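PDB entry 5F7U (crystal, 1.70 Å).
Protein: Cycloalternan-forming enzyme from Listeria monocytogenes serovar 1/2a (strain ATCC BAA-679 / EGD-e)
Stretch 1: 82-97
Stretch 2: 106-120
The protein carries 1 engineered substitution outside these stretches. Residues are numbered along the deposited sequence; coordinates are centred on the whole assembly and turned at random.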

# COMPACT_ATOMS: atom_id res chain seq x y z
N ASP A 82 -19.70 9.89 -42.27
CA ASP A 82 -20.81 9.83 -41.30
C ASP A 82 -21.78 8.73 -41.70
O ASP A 82 -22.44 8.83 -42.73
N LEU A 83 -21.85 7.66 -40.90
CA LEU A 83 -22.74 6.54 -41.18
C LEU A 83 -24.16 6.74 -40.67
O LEU A 83 -25.07 5.96 -40.99
N GLY A 84 -24.35 7.78 -39.87
CA GLY A 84 -25.62 8.02 -39.20
C GLY A 84 -25.78 7.19 -37.93
O GLY A 84 -24.79 6.64 -37.40
N LYS A 85 -27.01 7.11 -37.45
CA LYS A 85 -27.36 6.40 -36.21
C LYS A 85 -28.02 5.07 -36.53
O LYS A 85 -28.57 4.90 -37.62
N PHE A 86 -28.01 4.16 -35.56
CA PHE A 86 -28.53 2.82 -35.75
C PHE A 86 -29.43 2.36 -34.62
O PHE A 86 -29.50 3.00 -33.56
N GLU A 87 -30.16 1.28 -34.88
CA GLU A 87 -31.02 0.65 -33.87
C GLU A 87 -30.35 -0.54 -33.22
O GLU A 87 -29.46 -1.17 -33.82
N LYS A 88 -30.80 -0.87 -32.00
CA LYS A 88 -30.32 -2.05 -31.28
C LYS A 88 -30.51 -3.27 -32.19
O LYS A 88 -31.59 -3.46 -32.74
N GLY A 89 -29.45 -4.07 -32.33
CA GLY A 89 -29.48 -5.27 -33.16
C GLY A 89 -28.92 -5.09 -34.57
O GLY A 89 -28.67 -6.08 -35.26
N ASP A 90 -28.74 -3.85 -35.02
CA ASP A 90 -28.17 -3.60 -36.35
C ASP A 90 -26.75 -4.13 -36.39
O ASP A 90 -25.96 -3.91 -35.47
N GLU A 91 -26.44 -4.85 -37.47
CA GLU A 91 -25.11 -5.39 -37.68
C GLU A 91 -24.54 -4.64 -38.88
O GLU A 91 -25.06 -4.76 -39.99
N ILE A 92 -23.51 -3.84 -38.63
CA ILE A 92 -22.94 -3.01 -39.69
C ILE A 92 -21.58 -3.55 -40.08
O ILE A 92 -20.74 -3.79 -39.21
N THR A 93 -21.36 -3.73 -41.39
CA THR A 93 -20.04 -4.12 -41.90
C THR A 93 -19.60 -3.13 -42.98
O THR A 93 -20.37 -2.84 -43.89
N TYR A 94 -18.37 -2.63 -42.88
CA TYR A 94 -17.91 -1.59 -43.81
C TYR A 94 -16.45 -1.74 -44.19
O TYR A 94 -15.66 -2.34 -43.46
N THR A 95 -16.10 -1.16 -45.34
CA THR A 95 -14.74 -1.10 -45.85
C THR A 95 -14.53 0.35 -46.25
O THR A 95 -15.37 0.96 -46.92
N THR A 96 -13.43 0.94 -45.79
CA THR A 96 -13.10 2.32 -46.15
C THR A 96 -12.18 2.29 -47.36
O THR A 96 -11.34 1.40 -47.46
N LYS A 97 -12.37 3.24 -48.27
CA LYS A 97 -11.65 3.24 -49.56
C LYS A 97 -11.16 4.62 -49.96
O LYS A 97 -11.84 5.61 -49.71
N TYR A 106 -7.16 2.06 -52.53
CA TYR A 106 -6.58 1.47 -51.33
C TYR A 106 -7.70 1.37 -50.32
O TYR A 106 -8.56 2.26 -50.26
N GLU A 107 -7.70 0.30 -49.53
CA GLU A 107 -8.83 0.05 -48.61
C GLU A 107 -8.41 -0.46 -47.24
O GLU A 107 -7.31 -0.98 -47.06
N SER A 108 -9.30 -0.28 -46.28
CA SER A 108 -9.17 -0.89 -44.96
C SER A 108 -10.46 -1.61 -44.63
O SER A 108 -11.56 -1.13 -44.93
N GLY A 109 -10.32 -2.78 -44.01
CA GLY A 109 -11.48 -3.57 -43.59
C GLY A 109 -11.56 -4.91 -44.30
O GLY A 109 -10.58 -5.31 -44.93
N PRO A 110 -12.71 -5.59 -44.24
CA PRO A 110 -13.94 -5.08 -43.61
C PRO A 110 -13.91 -5.05 -42.08
O PRO A 110 -13.15 -5.79 -41.47
N PHE A 111 -14.73 -4.18 -41.50
CA PHE A 111 -14.92 -4.09 -40.05
C PHE A 111 -16.39 -4.24 -39.71
O PHE A 111 -17.27 -3.70 -40.41
N THR A 112 -16.69 -4.99 -38.65
CA THR A 112 -18.08 -5.20 -38.26
C THR A 112 -18.30 -4.63 -36.88
O THR A 112 -17.43 -4.75 -36.02
N PHE A 113 -19.45 -3.98 -36.67
CA PHE A 113 -19.91 -3.69 -35.30
C PHE A 113 -21.37 -4.05 -35.13
O PHE A 113 -22.13 -4.07 -36.12
N TYR A 114 -21.74 -4.36 -33.89
CA TYR A 114 -23.10 -4.75 -33.56
C TYR A 114 -23.66 -3.70 -32.60
O TYR A 114 -23.07 -3.43 -31.56
N VAL A 115 -24.80 -3.13 -32.96
CA VAL A 115 -25.34 -2.00 -32.23
C VAL A 115 -26.13 -2.50 -31.02
O VAL A 115 -27.02 -3.35 -31.13
N THR A 116 -25.78 -1.95 -29.86
CA THR A 116 -26.24 -2.46 -28.58
C THR A 116 -27.17 -1.51 -27.84
O THR A 116 -27.26 -0.32 -28.17
N ASP A 117 -27.88 -2.05 -26.86
CA ASP A 117 -28.57 -1.24 -25.86
C ASP A 117 -28.64 -2.02 -24.56
O ASP A 117 -28.41 -3.23 -24.54
N TRP A 118 -28.92 -1.30 -23.47
CA TRP A 118 -29.01 -1.89 -22.14
C TRP A 118 -30.26 -2.72 -21.94
O TRP A 118 -31.36 -2.33 -22.36
N GLU A 119 -30.08 -3.87 -21.29
CA GLU A 119 -31.18 -4.71 -20.79
C GLU A 119 -30.89 -4.90 -19.31
O GLU A 119 -29.72 -5.04 -18.91
N TYR A 120 -31.94 -4.88 -18.49
CA TYR A 120 -31.77 -4.99 -17.04
C TYR A 120 -32.61 -6.11 -16.50
O TYR A 120 -33.57 -6.51 -17.12

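The strongest polar contact lies just beyond the paired strands, where Lys88, extended with all four chi angles t, carries NZ to 2.6 Å from Glu119 OE2 in a hydrogen-bonded salt bridge. Glu119 (chi1 m) begins sideways, but its end comes nearer. A water accepts from Lys88 NZ and donates to Trp118 O, both at 2.8 Å, so the ammonium is tied to backbone as well.

Polar side chains line one sheet face. Thr93 and Thr112, both m and a non-hydrogen-bonded pair, bring OG1 to OG1 at 2.7 Å. Glu91 (t) lays CG 3.5 Å from Tyr114 CE1, while a water joins Glu91 OE1 to Tyr114 OH. Farther along, Lys97 NZ and Glu107 OE2 form a long salt bridge at 3.7 Å.

The other face is apolar and aromatic around Ile92, Tyr94, Phe111 and Phe113. Phe113 takes p, and its ring turns one face to Ile92 (m): Ile92 CB lies 3.5 Å from Phe113 CZ. The edge of that ring meets Leu83, Tyr94 and Phe86, the last in an offset edge-to-face pair. Tyr94, also p, receives Phe111 CB over its face. Val115 (t) points toward stretch 1, with CG2 3.6 Å from Phe86 CB. The rule is alternation until the bulge between Tyr94 and Thr96, beyond which Thr96 and Ser108 pair on the aromatic side, Thr96 OG1 3.4 Å from Ser108 CB.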

# COMPACT_ATOMS: atom_id res chain seq x y z
CB ASP A 82 -21.53 11.19 -41.23
CG ASP A 82 -22.58 11.25 -40.13
OD1 ASP A 82 -22.76 10.27 -39.37
OD2 ASP A 82 -23.24 12.30 -40.02
CB LEU A 83 -22.16 5.23 -40.61
CG LEU A 83 -20.84 4.70 -41.18
CD1 LEU A 83 -20.47 3.41 -40.45
CD2 LEU A 83 -20.93 4.45 -42.68
CB LYS A 85 -28.39 7.18 -35.40
CG LYS A 85 -27.96 8.54 -34.90
CD LYS A 85 -29.22 9.30 -34.50
CE LYS A 85 -28.88 10.62 -33.84
NZ LYS A 85 -30.09 11.48 -33.74
CB PHE A 86 -27.36 1.85 -35.97
CG PHE A 86 -26.55 2.18 -37.17
CD1 PHE A 86 -27.01 1.83 -38.44
CD2 PHE A 86 -25.34 2.88 -37.04
CE1 PHE A 86 -26.28 2.18 -39.58
CE2 PHE A 86 -24.60 3.22 -38.17
CZ PHE A 86 -25.07 2.86 -39.44
CB GLU A 87 -32.32 0.22 -34.51
CG GLU A 87 -33.16 1.37 -35.01
CD GLU A 87 -34.30 0.89 -35.89
OE1 GLU A 87 -35.24 0.25 -35.36
OE2 GLU A 87 -34.25 1.12 -37.11
CB LYS A 88 -31.10 -2.24 -29.98
CG LYS A 88 -30.72 -3.48 -29.18
CD LYS A 88 -31.76 -3.77 -28.13
CE LYS A 88 -31.36 -4.93 -27.24
NZ LYS A 88 -32.46 -5.25 -26.31
CB ASP A 90 -28.19 -2.12 -36.74
CG ASP A 90 -29.58 -1.61 -37.11
OD1 ASP A 90 -30.50 -2.41 -37.39
OD2 ASP A 90 -29.74 -0.37 -37.14
CB GLU A 91 -25.18 -6.89 -37.94
CG GLU A 91 -23.83 -7.51 -38.29
CD GLU A 91 -23.90 -9.00 -38.62
OE1 GLU A 91 -23.03 -9.47 -39.37
OE2 GLU A 91 -24.81 -9.71 -38.14
CB ILE A 92 -22.83 -1.53 -39.23
CG1 ILE A 92 -24.18 -1.00 -38.64
CG2 ILE A 92 -22.23 -0.64 -40.31
CD1 ILE A 92 -25.44 -1.29 -39.42
CB THR A 93 -20.05 -5.57 -42.44
OG1 THR A 93 -20.38 -6.46 -41.36
CG2 THR A 93 -18.70 -5.96 -43.04
CB TYR A 94 -18.17 -0.17 -43.25
CG TYR A 94 -17.33 0.19 -42.02
CD1 TYR A 94 -16.08 0.81 -42.16
CD2 TYR A 94 -17.80 -0.09 -40.73
CE1 TYR A 94 -15.30 1.12 -41.04
CE2 TYR A 94 -17.02 0.23 -39.60
CZ TYR A 94 -15.78 0.83 -39.78
OH TYR A 94 -15.01 1.16 -38.66
CB THR A 95 -14.58 -2.04 -47.07
OG1 THR A 95 -14.84 -3.39 -46.67
CG2 THR A 95 -13.17 -1.97 -47.69
CB THR A 96 -12.48 3.09 -44.96
OG1 THR A 96 -11.33 2.38 -44.49
CG2 THR A 96 -13.51 3.20 -43.84
CB LYS A 97 -12.52 2.68 -50.70
CG LYS A 97 -12.91 1.23 -50.50
CD LYS A 97 -13.40 0.62 -51.79
CE LYS A 97 -13.51 -0.88 -51.63
NZ LYS A 97 -13.95 -1.47 -52.93
CB TYR A 106 -5.46 2.36 -50.78
CG TYR A 106 -4.34 2.55 -51.75
CD1 TYR A 106 -3.30 1.62 -51.82
CD2 TYR A 106 -4.31 3.64 -52.62
CE1 TYR A 106 -2.26 1.76 -52.73
CE2 TYR A 106 -3.27 3.79 -53.54
CZ TYR A 106 -2.25 2.85 -53.58
OH TYR A 106 -1.21 2.98 -54.47
CB GLU A 107 -9.85 -0.91 -49.24
CG GLU A 107 -9.31 -2.27 -49.63
CD GLU A 107 -10.41 -3.22 -50.09
OE1 GLU A 107 -10.68 -4.21 -49.36
OE2 GLU A 107 -11.02 -2.96 -51.15
CB SER A 108 -8.89 0.15 -43.88
OG SER A 108 -7.67 0.84 -44.15
CB PRO A 110 -15.00 -6.09 -44.07
CG PRO A 110 -14.23 -7.35 -44.29
CD PRO A 110 -12.92 -6.92 -44.86
CB PHE A 111 -14.40 -2.74 -39.52
CG PHE A 111 -12.98 -2.43 -39.91
CD1 PHE A 111 -11.91 -3.10 -39.30
CD2 PHE A 111 -12.71 -1.45 -40.87
CE1 PHE A 111 -10.59 -2.79 -39.65
CE2 PHE A 111 -11.39 -1.14 -41.22
CZ PHE A 111 -10.33 -1.81 -40.61
CB THR A 112 -18.46 -6.71 -38.33
OG1 THR A 112 -18.37 -7.16 -39.68
CG2 THR A 112 -19.90 -6.98 -37.79
CB PHE A 113 -19.60 -2.24 -34.84
CG PHE A 113 -20.29 -1.15 -35.65
CD1 PHE A 113 -21.57 -0.68 -35.30
CD2 PHE A 113 -19.63 -0.53 -36.71
CE1 PHE A 113 -22.17 0.36 -36.02
CE2 PHE A 113 -20.21 0.52 -37.43
CZ PHE A 113 -21.49 0.96 -37.09
CB TYR A 114 -23.14 -6.13 -32.91
CG TYR A 114 -22.44 -7.20 -33.71
CD1 TYR A 114 -23.13 -7.96 -34.67
CD2 TYR A 114 -21.08 -7.49 -33.48
CE1 TYR A 114 -22.47 -8.94 -35.40
CE2 TYR A 114 -20.43 -8.48 -34.20
CZ TYR A 114 -21.13 -9.20 -35.15
OH TYR A 114 -20.47 -10.19 -35.86
CB VAL A 115 -26.17 -1.10 -33.17
CG1 VAL A 115 -26.76 0.07 -32.39
CG2 VAL A 115 -25.27 -0.59 -34.30
CB THR A 116 -25.02 -2.73 -27.68
OG1 THR A 116 -24.23 -1.53 -27.61
CG2 THR A 116 -24.14 -3.86 -28.26
CB ASP A 117 -29.98 -0.81 -26.34
CG ASP A 117 -30.44 0.52 -25.73
OD1 ASP A 117 -29.86 1.00 -24.73
OD2 ASP A 117 -31.42 1.10 -26.26
CB TRP A 118 -28.89 -0.80 -21.06
CG TRP A 118 -27.49 -0.25 -20.98
CD1 TRP A 118 -27.02 0.90 -21.56
CD2 TRP A 118 -26.39 -0.86 -20.33
NE1 TRP A 118 -25.67 1.05 -21.28
CE2 TRP A 118 -25.26 -0.03 -20.55
CE3 TRP A 118 -26.23 -2.05 -19.60
CZ2 TRP A 118 -23.99 -0.33 -20.03
CZ3 TRP A 118 -24.96 -2.37 -19.08
CH2 TRP A 118 -23.86 -1.49 -19.30
CB GLU A 119 -31.20 -6.06 -21.49
CG GLU A 119 -31.46 -5.97 -22.99
CD GLU A 119 -31.45 -7.31 -23.70
OE1 GLU A 119 -31.06 -8.35 -23.10
OE2 GLU A 119 -31.82 -7.32 -24.88
CB TYR A 120 -32.15 -3.68 -16.33
CG TYR A 120 -31.35 -2.47 -16.75
CD1 TYR A 120 -30.15 -2.15 -16.10
CD2 TYR A 120 -31.80 -1.63 -17.79
CE1 TYR A 120 -29.41 -1.04 -16.47
CE2 TYR A 120 -31.05 -0.52 -18.18
CZ TYR A 120 -29.87 -0.23 -17.50
OH TYR A 120 -29.13 0.87 -17.87
O HOH W 1 -32.49 -2.82 -24.84
O HOH W 2 -20.69 -10.99 -38.45
O HOH W 3 -13.43 -5.36 -47.89